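Local structure of probable transcriptional regulator (Pseudomonas aeruginosa, 2ESN) at residues Asp109-Ala114 against Tyr278-Tyr283; Pro117-Arg122 against Lys302-Ser307; Asp172-Arg177 against Pro253-Arg258; Tyr178-Arg183 against Tyr269-Asp274. The protein is a probable LysR-family transcriptional regulator, presumably binding DNA through an N-terminal helix-turn-helix domain and a small-molecule effector through its C-terminal domain. All coordinates share one frame; numbering follows the deposited sequence.

Interaction 1 of 4, residues Asp109-Ala114 against Tyr278-Tyr283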
# COMPACT_ATOMS: atom_id res chain seq x y z
N ASP C 109 19.80 -11.64 9.21
CA ASP C 109 20.68 -11.82 10.34
C ASP C 109 22.05 -12.33 9.85
O ASP C 109 23.06 -11.88 10.32
CB ASP C 109 20.05 -12.68 11.45
CG ASP C 109 20.33 -14.15 11.27
OD1 ASP C 109 20.19 -14.63 10.11
OD2 ASP C 109 20.73 -14.79 12.26
N TYR C 110 22.10 -13.22 8.87
CA TYR C 110 23.41 -13.71 8.44
C TYR C 110 24.28 -12.63 7.83
O TYR C 110 25.44 -12.54 8.15
CB TYR C 110 23.33 -14.95 7.53
CG TYR C 110 24.70 -15.33 7.09
CD1 TYR C 110 25.66 -15.62 8.01
CD2 TYR C 110 25.04 -15.40 5.74
CE1 TYR C 110 26.96 -15.97 7.66
CE2 TYR C 110 26.34 -15.75 5.37
CZ TYR C 110 27.30 -16.00 6.35
OH TYR C 110 28.63 -16.28 6.05
N THR C 111 23.75 -11.80 6.95
CA THR C 111 24.55 -10.84 6.24
C THR C 111 24.89 -9.66 7.18
O THR C 111 25.94 -9.06 7.08
CB THR C 111 23.88 -10.37 4.89
OG1 THR C 111 22.54 -9.90 5.14
CG2 THR C 111 23.85 -11.50 3.81
N ALA C 112 24.01 -9.33 8.09
CA ALA C 112 24.35 -8.34 9.13
C ALA C 112 25.55 -8.85 9.97
O ALA C 112 26.52 -8.12 10.22
CB ALA C 112 23.12 -8.06 10.03
N PHE C 113 25.47 -10.12 10.36
CA PHE C 113 26.57 -10.74 11.07
C PHE C 113 27.86 -10.74 10.30
O PHE C 113 28.95 -10.51 10.91
CB PHE C 113 26.18 -12.19 11.48
CG PHE C 113 27.37 -13.10 11.74
CD1 PHE C 113 28.00 -13.14 12.97
CD2 PHE C 113 27.88 -13.90 10.73
CE1 PHE C 113 29.09 -14.01 13.18
CE2 PHE C 113 28.96 -14.71 10.92
CZ PHE C 113 29.56 -14.80 12.16
N ALA C 114 27.82 -11.04 9.00
CA ALA C 114 29.05 -11.20 8.21
C ALA C 114 29.73 -9.83 7.89
O ALA C 114 30.96 -9.69 7.97
CB ALA C 114 28.82 -12.08 6.94
N TYR C 278 29.05 -20.17 -1.94
CA TYR C 278 28.24 -18.99 -2.14
C TYR C 278 29.15 -17.77 -2.15
O TYR C 278 30.30 -17.78 -1.63
CB TYR C 278 27.13 -18.88 -1.09
CG TYR C 278 27.62 -18.63 0.32
CD1 TYR C 278 27.93 -19.69 1.18
CD2 TYR C 278 27.77 -17.32 0.80
CE1 TYR C 278 28.38 -19.44 2.51
CE2 TYR C 278 28.21 -17.06 2.10
CZ TYR C 278 28.54 -18.12 2.96
OH TYR C 278 28.99 -17.84 4.25
N VAL C 279 28.65 -16.73 -2.78
CA VAL C 279 29.37 -15.48 -2.81
C VAL C 279 28.36 -14.44 -2.38
O VAL C 279 27.31 -14.32 -3.03
CB VAL C 279 29.93 -15.16 -4.24
CG1 VAL C 279 30.64 -13.83 -4.26
CG2 VAL C 279 30.91 -16.26 -4.64
N LEU C 280 28.64 -13.76 -1.25
CA LEU C 280 27.72 -12.74 -0.72
C LEU C 280 27.95 -11.45 -1.52
O LEU C 280 29.07 -11.17 -1.90
CB LEU C 280 27.95 -12.45 0.77
CG LEU C 280 27.63 -13.56 1.79
CD1 LEU C 280 27.74 -12.98 3.19
CD2 LEU C 280 26.22 -14.13 1.59
N ARG C 281 26.91 -10.70 -1.77
CA ARG C 281 27.07 -9.53 -2.60
C ARG C 281 26.31 -8.34 -2.15
O ARG C 281 25.42 -8.39 -1.30
CB ARG C 281 26.84 -9.83 -4.10
CG ARG C 281 25.76 -10.80 -4.37
CD ARG C 281 26.13 -11.69 -5.53
NE ARG C 281 26.40 -10.91 -6.72
CZ ARG C 281 26.89 -11.42 -7.85
NH1 ARG C 281 27.16 -12.73 -7.93
NH2 ARG C 281 27.08 -10.61 -8.89
N LEU C 282 26.74 -7.22 -2.70
CA LEU C 282 26.18 -5.95 -2.35
C LEU C 282 25.44 -5.54 -3.61
O LEU C 282 26.05 -5.37 -4.66
CB LEU C 282 27.34 -5.00 -2.02
CG LEU C 282 26.94 -3.56 -1.75
CD1 LEU C 282 26.18 -3.51 -0.42
CD2 LEU C 282 28.17 -2.58 -1.80
N TYR C 283 24.13 -5.40 -3.51
CA TYR C 283 23.32 -4.94 -4.62
C TYR C 283 22.90 -3.47 -4.50
O TYR C 283 22.58 -2.98 -3.40
CB TYR C 283 22.05 -5.76 -4.72
CG TYR C 283 22.23 -7.25 -4.75
CD1 TYR C 283 22.17 -7.99 -3.56
CD2 TYR C 283 22.38 -7.94 -5.97
CE1 TYR C 283 22.29 -9.35 -3.56
CE2 TYR C 283 22.50 -9.34 -5.98
CZ TYR C 283 22.45 -10.03 -4.76
OH TYR C 283 22.58 -11.42 -4.71

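Interaction 2 of 4, residues Pro117-Arg122 against Lys302-Ser307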
# COMPACT_ATOMS: atom_id res chain seq x y z
N PRO C 117 30.45 -6.45 11.72
CA PRO C 117 31.64 -6.43 12.60
C PRO C 117 32.89 -5.85 11.96
O PRO C 117 33.46 -4.92 12.53
CB PRO C 117 31.79 -7.92 13.02
CG PRO C 117 30.19 -8.37 13.09
CD PRO C 117 29.78 -7.79 11.76
N PRO C 118 33.33 -6.38 10.79
CA PRO C 118 34.52 -5.78 10.21
C PRO C 118 34.30 -4.40 9.57
O PRO C 118 35.22 -3.58 9.56
CB PRO C 118 34.97 -6.81 9.16
CG PRO C 118 33.71 -7.54 8.71
CD PRO C 118 32.82 -7.53 9.99
N LEU C 119 33.11 -4.16 9.04
CA LEU C 119 32.82 -2.87 8.40
C LEU C 119 32.85 -1.79 9.45
O LEU C 119 33.53 -0.80 9.28
CB LEU C 119 31.42 -2.87 7.77
CG LEU C 119 31.11 -1.97 6.56
CD1 LEU C 119 29.64 -1.38 6.52
CD2 LEU C 119 32.17 -1.05 5.88
N MET C 120 32.12 -1.98 10.54
CA MET C 120 32.07 -0.98 11.58
C MET C 120 33.34 -0.90 12.44
O MET C 120 33.62 0.12 13.05
CB MET C 120 30.81 -1.10 12.38
CG MET C 120 29.47 -0.98 11.48
SD MET C 120 29.31 0.43 10.43
CE MET C 120 29.24 1.68 11.58
N ASN C 121 34.11 -1.98 12.48
CA ASN C 121 35.41 -1.94 13.10
C ASN C 121 36.27 -0.83 12.45
O ASN C 121 37.00 -0.16 13.15
CB ASN C 121 36.14 -3.30 12.93
CG ASN C 121 37.50 -3.26 13.59
OD1 ASN C 121 37.61 -3.17 14.83
ND2 ASN C 121 38.48 -3.07 12.79
N ARG C 122 36.23 -0.75 11.11
CA ARG C 122 36.92 0.26 10.37
C ARG C 122 36.18 1.63 10.48
O ARG C 122 36.76 2.65 10.88
CB ARG C 122 37.03 -0.17 8.89
CG ARG C 122 37.69 0.90 8.01
CD ARG C 122 37.43 0.65 6.51
NE ARG C 122 38.06 -0.59 6.07
CZ ARG C 122 37.99 -1.05 4.82
NH1 ARG C 122 37.27 -0.37 3.91
NH2 ARG C 122 38.60 -2.19 4.49
N LYS C 302 35.18 -3.31 -0.89
CA LYS C 302 36.02 -3.90 -1.91
C LYS C 302 37.16 -4.64 -1.28
O LYS C 302 37.22 -5.87 -1.42
CB LYS C 302 36.44 -2.91 -3.02
CG LYS C 302 35.54 -3.12 -4.28
CD LYS C 302 35.33 -1.89 -5.22
CE LYS C 302 34.28 -2.28 -6.29
NZ LYS C 302 33.52 -1.15 -7.03
N GLY C 303 38.02 -3.95 -0.54
CA GLY C 303 39.11 -4.68 0.11
C GLY C 303 38.78 -5.23 1.49
O GLY C 303 39.64 -5.88 2.10
N LEU C 304 37.56 -4.97 2.00
CA LEU C 304 37.17 -5.40 3.36
C LEU C 304 37.51 -6.86 3.79
O LEU C 304 37.09 -7.80 3.14
CB LEU C 304 35.68 -5.10 3.61
CG LEU C 304 35.24 -5.23 5.07
CD1 LEU C 304 35.89 -4.19 6.06
CD2 LEU C 304 33.74 -5.17 5.13
N ASP C 305 38.24 -7.05 4.91
CA ASP C 305 38.55 -8.41 5.45
C ASP C 305 37.42 -8.91 6.37
O ASP C 305 37.16 -8.36 7.46
CB ASP C 305 39.92 -8.48 6.18
CG ASP C 305 40.14 -9.83 7.02
OD1 ASP C 305 39.73 -10.97 6.61
OD2 ASP C 305 40.79 -9.73 8.11
N ILE C 306 36.76 -9.97 5.90
CA ILE C 306 35.55 -10.48 6.52
C ILE C 306 35.96 -11.53 7.54
O ILE C 306 35.38 -11.61 8.62
CB ILE C 306 34.56 -11.09 5.44
CG1 ILE C 306 34.33 -10.09 4.31
CG2 ILE C 306 33.19 -11.55 6.07
CD1 ILE C 306 33.71 -8.74 4.79
N SER C 307 37.00 -12.28 7.20
CA SER C 307 37.28 -13.58 7.86
C SER C 307 37.70 -13.43 9.34
O SER C 307 37.33 -14.27 10.19
CB SER C 307 38.31 -14.40 7.03
OG SER C 307 38.00 -14.34 5.63
O HOH W 1 39.89 -4.58 6.20

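Interaction 3 of 4, residues Asp172-Arg177 against Pro253-Arg258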
# COMPACT_ATOMS: atom_id res chain seq x y z
N ASP C 172 30.65 -8.36 -5.44
CA ASP C 172 30.97 -9.46 -4.52
C ASP C 172 31.81 -9.01 -3.35
O ASP C 172 32.76 -8.22 -3.53
CB ASP C 172 31.63 -10.58 -5.29
CG ASP C 172 30.75 -11.09 -6.39
OD1 ASP C 172 29.50 -11.00 -6.29
OD2 ASP C 172 31.31 -11.58 -7.39
N TRP C 173 31.46 -9.48 -2.15
CA TRP C 173 32.31 -9.16 -0.97
C TRP C 173 32.83 -10.31 -0.06
O TRP C 173 33.72 -10.08 0.78
CB TRP C 173 31.72 -8.00 -0.17
CG TRP C 173 30.33 -8.23 0.35
CD1 TRP C 173 29.18 -8.07 -0.36
CD2 TRP C 173 29.95 -8.68 1.68
NE1 TRP C 173 28.11 -8.40 0.44
CE2 TRP C 173 28.55 -8.75 1.70
CE3 TRP C 173 30.66 -9.04 2.84
CZ2 TRP C 173 27.81 -9.16 2.87
CZ3 TRP C 173 29.95 -9.44 3.99
CH2 TRP C 173 28.53 -9.51 3.99
N PHE C 174 32.31 -11.51 -0.24
CA PHE C 174 32.71 -12.66 0.58
C PHE C 174 32.35 -13.97 -0.08
O PHE C 174 31.15 -14.24 -0.32
CB PHE C 174 31.99 -12.60 1.93
CG PHE C 174 32.46 -13.64 2.93
CD1 PHE C 174 33.82 -13.79 3.22
CD2 PHE C 174 31.55 -14.44 3.59
CE1 PHE C 174 34.26 -14.76 4.16
CE2 PHE C 174 31.96 -15.37 4.53
CZ PHE C 174 33.33 -15.55 4.82
N ALA C 175 33.35 -14.79 -0.36
CA ALA C 175 33.10 -16.19 -0.81
C ALA C 175 33.19 -17.14 0.41
O ALA C 175 34.10 -17.02 1.19
CB ALA C 175 34.14 -16.62 -1.93
N ASP C 176 32.23 -18.02 0.58
CA ASP C 176 32.26 -19.02 1.68
C ASP C 176 31.57 -20.32 1.19
O ASP C 176 31.07 -20.39 0.07
CB ASP C 176 31.54 -18.44 2.93
CG ASP C 176 31.78 -19.23 4.25
OD1 ASP C 176 32.87 -19.79 4.55
OD2 ASP C 176 30.84 -19.18 5.05
N ARG C 177 31.51 -21.33 2.05
CA ARG C 177 30.76 -22.54 1.75
C ARG C 177 29.78 -22.91 2.88
O ARG C 177 29.86 -22.37 4.01
CB ARG C 177 31.75 -23.67 1.47
CG ARG C 177 32.79 -23.89 2.60
CD ARG C 177 33.80 -24.97 2.18
NE ARG C 177 34.36 -25.67 3.35
CZ ARG C 177 35.45 -25.28 4.03
NH1 ARG C 177 36.14 -24.18 3.69
NH2 ARG C 177 35.84 -25.99 5.08
N PRO C 253 25.95 -21.58 6.44
CA PRO C 253 27.21 -20.97 6.17
C PRO C 253 28.26 -21.29 7.22
O PRO C 253 28.03 -21.10 8.44
CB PRO C 253 26.90 -19.47 6.15
CG PRO C 253 25.36 -19.40 5.83
CD PRO C 253 24.81 -20.63 6.46
N ARG C 254 29.43 -21.70 6.72
CA ARG C 254 30.59 -22.03 7.55
C ARG C 254 31.11 -20.85 8.42
O ARG C 254 31.41 -21.00 9.62
CB ARG C 254 31.69 -22.68 6.71
CG ARG C 254 32.88 -23.22 7.56
CD ARG C 254 34.02 -23.66 6.63
NE ARG C 254 35.19 -24.22 7.35
CZ ARG C 254 36.31 -23.56 7.74
NH1 ARG C 254 37.28 -24.20 8.37
NH2 ARG C 254 36.47 -22.24 7.56
N HIS C 255 31.13 -19.66 7.85
CA HIS C 255 31.58 -18.51 8.60
C HIS C 255 30.75 -18.37 9.85
O HIS C 255 31.29 -18.08 10.89
CB HIS C 255 31.40 -17.24 7.73
CG HIS C 255 32.02 -15.99 8.33
ND1 HIS C 255 33.37 -15.88 8.62
CD2 HIS C 255 31.47 -14.78 8.62
CE1 HIS C 255 33.61 -14.67 9.09
NE2 HIS C 255 32.48 -13.99 9.11
N ALA C 256 29.41 -18.56 9.77
CA ALA C 256 28.56 -18.43 10.97
C ALA C 256 28.67 -19.63 11.96
O ALA C 256 28.73 -19.48 13.22
CB ALA C 256 27.09 -18.16 10.57
N ALA C 257 28.68 -20.84 11.41
CA ALA C 257 28.75 -22.02 12.22
C ALA C 257 30.08 -22.03 13.00
O ALA C 257 30.11 -22.37 14.20
CB ALA C 257 28.63 -23.31 11.29
N ARG C 258 31.18 -21.69 12.33
CA ARG C 258 32.47 -21.54 13.07
C ARG C 258 32.45 -20.54 14.20
O ARG C 258 33.01 -20.81 15.22
CB ARG C 258 33.60 -21.14 12.14
CG ARG C 258 34.00 -22.22 11.20
CD ARG C 258 35.14 -21.74 10.28
NE ARG C 258 36.35 -22.45 10.68
CZ ARG C 258 37.19 -22.07 11.65
NH1 ARG C 258 38.24 -22.83 11.93
NH2 ARG C 258 37.01 -20.92 12.33
O HOH W 2 34.23 -20.13 6.76

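Interaction 4 of 4, residues Tyr178-Arg183 against Tyr269-Asp274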
# COMPACT_ATOMS: atom_id res chain seq x y z
N TYR C 178 28.85 -23.79 2.55
CA TYR C 178 27.95 -24.42 3.52
C TYR C 178 28.57 -25.66 4.15
O TYR C 178 29.35 -26.36 3.50
CB TYR C 178 26.65 -24.83 2.88
CG TYR C 178 25.65 -23.70 2.76
CD1 TYR C 178 25.87 -22.67 1.86
CD2 TYR C 178 24.49 -23.67 3.55
CE1 TYR C 178 24.97 -21.58 1.77
CE2 TYR C 178 23.56 -22.63 3.44
CZ TYR C 178 23.82 -21.58 2.55
OH TYR C 178 22.94 -20.52 2.44
N VAL C 179 28.23 -25.91 5.43
CA VAL C 179 28.60 -27.10 6.10
C VAL C 179 27.36 -27.62 6.84
O VAL C 179 26.39 -26.91 6.91
CB VAL C 179 29.79 -26.88 7.09
CG1 VAL C 179 31.06 -26.55 6.34
CG2 VAL C 179 29.46 -25.79 8.19
N VAL C 180 27.40 -28.87 7.31
CA VAL C 180 26.37 -29.56 8.08
C VAL C 180 26.86 -29.45 9.51
O VAL C 180 28.02 -29.76 9.81
CB VAL C 180 26.21 -31.04 7.65
CG1 VAL C 180 25.19 -31.78 8.55
CG2 VAL C 180 25.70 -31.08 6.19
N VAL C 181 25.94 -29.01 10.37
CA VAL C 181 26.16 -28.76 11.74
C VAL C 181 25.25 -29.69 12.51
O VAL C 181 24.11 -29.88 12.11
CB VAL C 181 25.73 -27.26 11.99
CG1 VAL C 181 25.54 -26.99 13.43
CG2 VAL C 181 26.73 -26.26 11.29
N ALA C 182 25.77 -30.31 13.59
CA ALA C 182 24.97 -31.08 14.56
C ALA C 182 25.45 -30.71 15.92
O ALA C 182 26.54 -30.18 16.03
CB ALA C 182 25.21 -32.55 14.38
N ARG C 183 24.65 -30.99 16.96
CA ARG C 183 25.18 -30.92 18.31
C ARG C 183 26.49 -31.74 18.36
O ARG C 183 26.68 -32.74 17.60
CB ARG C 183 24.16 -31.41 19.34
CG ARG C 183 23.72 -32.90 19.24
CD ARG C 183 23.53 -33.41 20.64
NE ARG C 183 22.43 -32.75 21.29
CZ ARG C 183 22.40 -32.11 22.45
NH1 ARG C 183 21.23 -31.63 22.82
NH2 ARG C 183 23.46 -31.93 23.23
N TYR C 269 30.71 -30.47 9.84
CA TYR C 269 31.08 -31.55 8.92
C TYR C 269 30.90 -31.11 7.48
O TYR C 269 30.04 -30.29 7.18
CB TYR C 269 30.13 -32.71 9.07
CG TYR C 269 30.13 -33.31 10.45
CD1 TYR C 269 31.26 -33.98 10.94
CD2 TYR C 269 29.03 -33.16 11.27
CE1 TYR C 269 31.25 -34.54 12.22
CE2 TYR C 269 29.01 -33.68 12.52
CZ TYR C 269 30.10 -34.38 13.00
OH TYR C 269 30.05 -34.95 14.28
N PRO C 270 31.71 -31.69 6.59
CA PRO C 270 31.43 -31.47 5.16
C PRO C 270 30.07 -32.05 4.80
O PRO C 270 29.64 -33.01 5.40
CB PRO C 270 32.58 -32.18 4.46
CG PRO C 270 33.13 -33.18 5.56
CD PRO C 270 32.89 -32.54 6.85
N ALA C 271 29.37 -31.41 3.86
CA ALA C 271 28.13 -31.96 3.40
C ALA C 271 28.41 -33.25 2.62
O ALA C 271 29.35 -33.29 1.83
CB ALA C 271 27.41 -30.97 2.50
N PRO C 272 27.56 -34.28 2.79
CA PRO C 272 27.65 -35.48 1.99
C PRO C 272 27.04 -35.38 0.56
O PRO C 272 26.65 -36.40 -0.01
CB PRO C 272 26.84 -36.46 2.83
CG PRO C 272 25.77 -35.66 3.39
CD PRO C 272 26.44 -34.38 3.77
N PHE C 273 26.95 -34.17 -0.00
CA PHE C 273 26.50 -33.95 -1.38
C PHE C 273 27.14 -32.64 -1.82
O PHE C 273 27.74 -31.92 -1.01
CB PHE C 273 24.96 -33.90 -1.47
CG PHE C 273 24.31 -33.04 -0.45
CD1 PHE C 273 23.94 -31.72 -0.74
CD2 PHE C 273 24.01 -33.53 0.82
CE1 PHE C 273 23.33 -30.90 0.23
CE2 PHE C 273 23.39 -32.70 1.80
CZ PHE C 273 23.07 -31.39 1.51
N ASP C 274 27.03 -32.34 -3.11
CA ASP C 274 27.72 -31.18 -3.68
C ASP C 274 26.89 -29.94 -3.43
O ASP C 274 25.72 -29.93 -3.79
CB ASP C 274 27.92 -31.33 -5.22
CG ASP C 274 28.78 -32.55 -5.60
OD1 ASP C 274 29.67 -32.94 -4.79
OD2 ASP C 274 28.55 -33.11 -6.72
O HOH W 3 30.68 -28.93 2.77
O HOH W 4 28.05 -34.70 16.05

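Interaction 1 of 4, residues Asp109-Ala114 against Tyr278-Tyr283
L280 forms the apolar centre, its side chain reaching from strand 278-285 to one flank of helix 109-126 and dividing its two methyl groups among three helix residues. CD1 of L280 meets CB of A114 at 4.0 Å and approaches CE2 of the Y110 ring obliquely, at 3.8 Å. Its other methyl, CD2, touches CG2 of T111 at 4.2 Å. A branched leucine suits this place because its two methyls can reach different residues, and alanine at A114 lets the strand come close; the CB of A114 also lies over the rim of one face of Y110. T111 turns its methyl to the leucine while OG1 bonds the N of T108, near the helix start. The two segments cross almost at a right angle (86°), a helix packed on the central sheet of the LysR effector-binding domain. At the polar edge the two tyrosines meet tip to tip. Y110, with CG anti to the backbone N (chi1 177°), donates its hydroxyl proton to the OH of Y278 at a very short 2.4 Å, each hydroxyl lying near the plane of the other ring. The OH of Y278 is bonded onward to OD2 of D176. Two buried phenols thus join in a chain ending on a carboxylate, whose charge would be expected to polarise both O-H groups and may account for the shortness of the link.

Interaction 2 of 4, residues Pro117-Arg122 against Lys302-Ser307
The C-terminal tail of the effector-binding domain, following helix 293-303, runs across the middle of helix 109-126, meeting it where a pair of prolines kinks the helix. P117 and P118 have no N-H to bond the turn before, and the compact apolar ring of P118 faces the tail. Its CB packs tightly on the backbone O of D305, at 3.2 Å. On the same ring, CG meets CD1 of I306 at 4.1 Å; the CB of I306 points away, but chi1 and chi2 (-51° and -60°) fold its end back. L304 is the main apolar residue of the tail. With CG anti to the backbone N (chi1 -168°), it sets CD1 3.6 Å from the O of P118 and CD2 4.2 Å from CB of L119, so that its two methyls spread over P118 and L119. R122, one turn on, bends at chi3 so that its guanidinium lies across the leucine, CD1 of L304 under one face and 3.7 Å from NH2. In the guanidinium plane, NH2 reaches a water at 3.2 Å that also accepts from the N of D305, while NH1 bonds OE1 of Q300. No direct hydrogen bond joins the two segments, so the contact relies on apolar fit: the arginine rests a face on the leucine methyl and spends its N-H groups on the water and Q300.

Interaction 3 of 4, residues Asp172-Arg177 against Pro253-Arg258
R254, the first residue of helix 254-264, sends its side chain, extended as far as NE, out beside that of R177. Its CB touches the backbone O of R177 at 3.3 Å, the same oxygen that accepts from the N of R254 at 2.8 Å. Farther out, CD lies over the centre of the R177 guanidinium, and NE comes to 3.0 Å from NH2 of R177, a close approach of two donors. The two guanidinium groups stack with planes 28° apart; like charges so placed should repel, which the nearby carboxylate of D176 probably eases. CD of R258 packs on one face of the R254 guanidinium. At the tip, NH2 reaches a water at 3.2 Å, itself held by OD1 of D176 at 2.6 Å. Here strand 168-183 meets the N-terminus of helix 254-264: OD2 of D176 accepts from the N of H255 at 2.9 Å (162°) with its syn lone pair. A carboxylate suits this place: its charge would be expected to complement the helix N-terminus, and the OH of Y278 bonds the same oxygen. F174 directs its edge at the face of H255 (planes at 62°), its CE2 3.7 Å from CB of H255.

Interaction 4 of 4, residues Tyr178-Arg183 against Tyr269-Asp274
V180 and Y269 form an antiparallel hydrogen-bonded pair, after which the chain swings off so sharply that the run 269-272 is directed 111° from 179-182. The N of V180 bonds the O of Y269 at 3.0 Å, and the N of Y269 returns to the O of V180 at 2.8 Å, nearly along its C=O axis. P270 and P272, lacking N-H groups, suit a chain that stops pairing here. The next amide along, the N of A271, is bridged to the O of Y178 by a water 3.0 Å from each, so solvent continues the ladder where direct pairing has ended. V180 and Y269 share one face of the sheet. CG2 of V180, beside its own backbone N, meets CA of A271 at 3.8 Å and CD of P272 at 4.2 Å; a beta-branched residue both keeps the strand extended and fills the bend. The ring of Y269 brings CE2 to 4.4 Å from CB of A182, which is small enough to sit at the ring edge, near its plane. The phenol ends on a water at 2.7 Å from OH, and this water also bonds the O of R183. Strand 249-253 flanks 178-183 with T251 against V180 and L249 against A182, while V179 and V181 rest on A257 of helix 254-264. The loop residue F273 reaches helix 215-221, and L189 and P193 adjoin the ring of Y269.

Strand 168-183 carries both interaction 3 and interaction 4, whose centres lie 13 Å apart and which touch where A257 CB meets V181 CG2 at 3.5 Å. Interaction 1 joins interaction 3, 8 Å away between centres, through the carboxylate of D176: its OD2 lies 2.4 Å from the OH of Y278, so the tyrosine chain and the helix start share one acceptor. Helix 109-126 links interactions 1 and 2, and I306 of the latter packs on W173 and F174. Interactions 2 and 4 stand farthest apart, their nearest atoms about 13 Å from each other. In LysR relatives the effector binds in a cleft between two subdomains; no ligand places that site here.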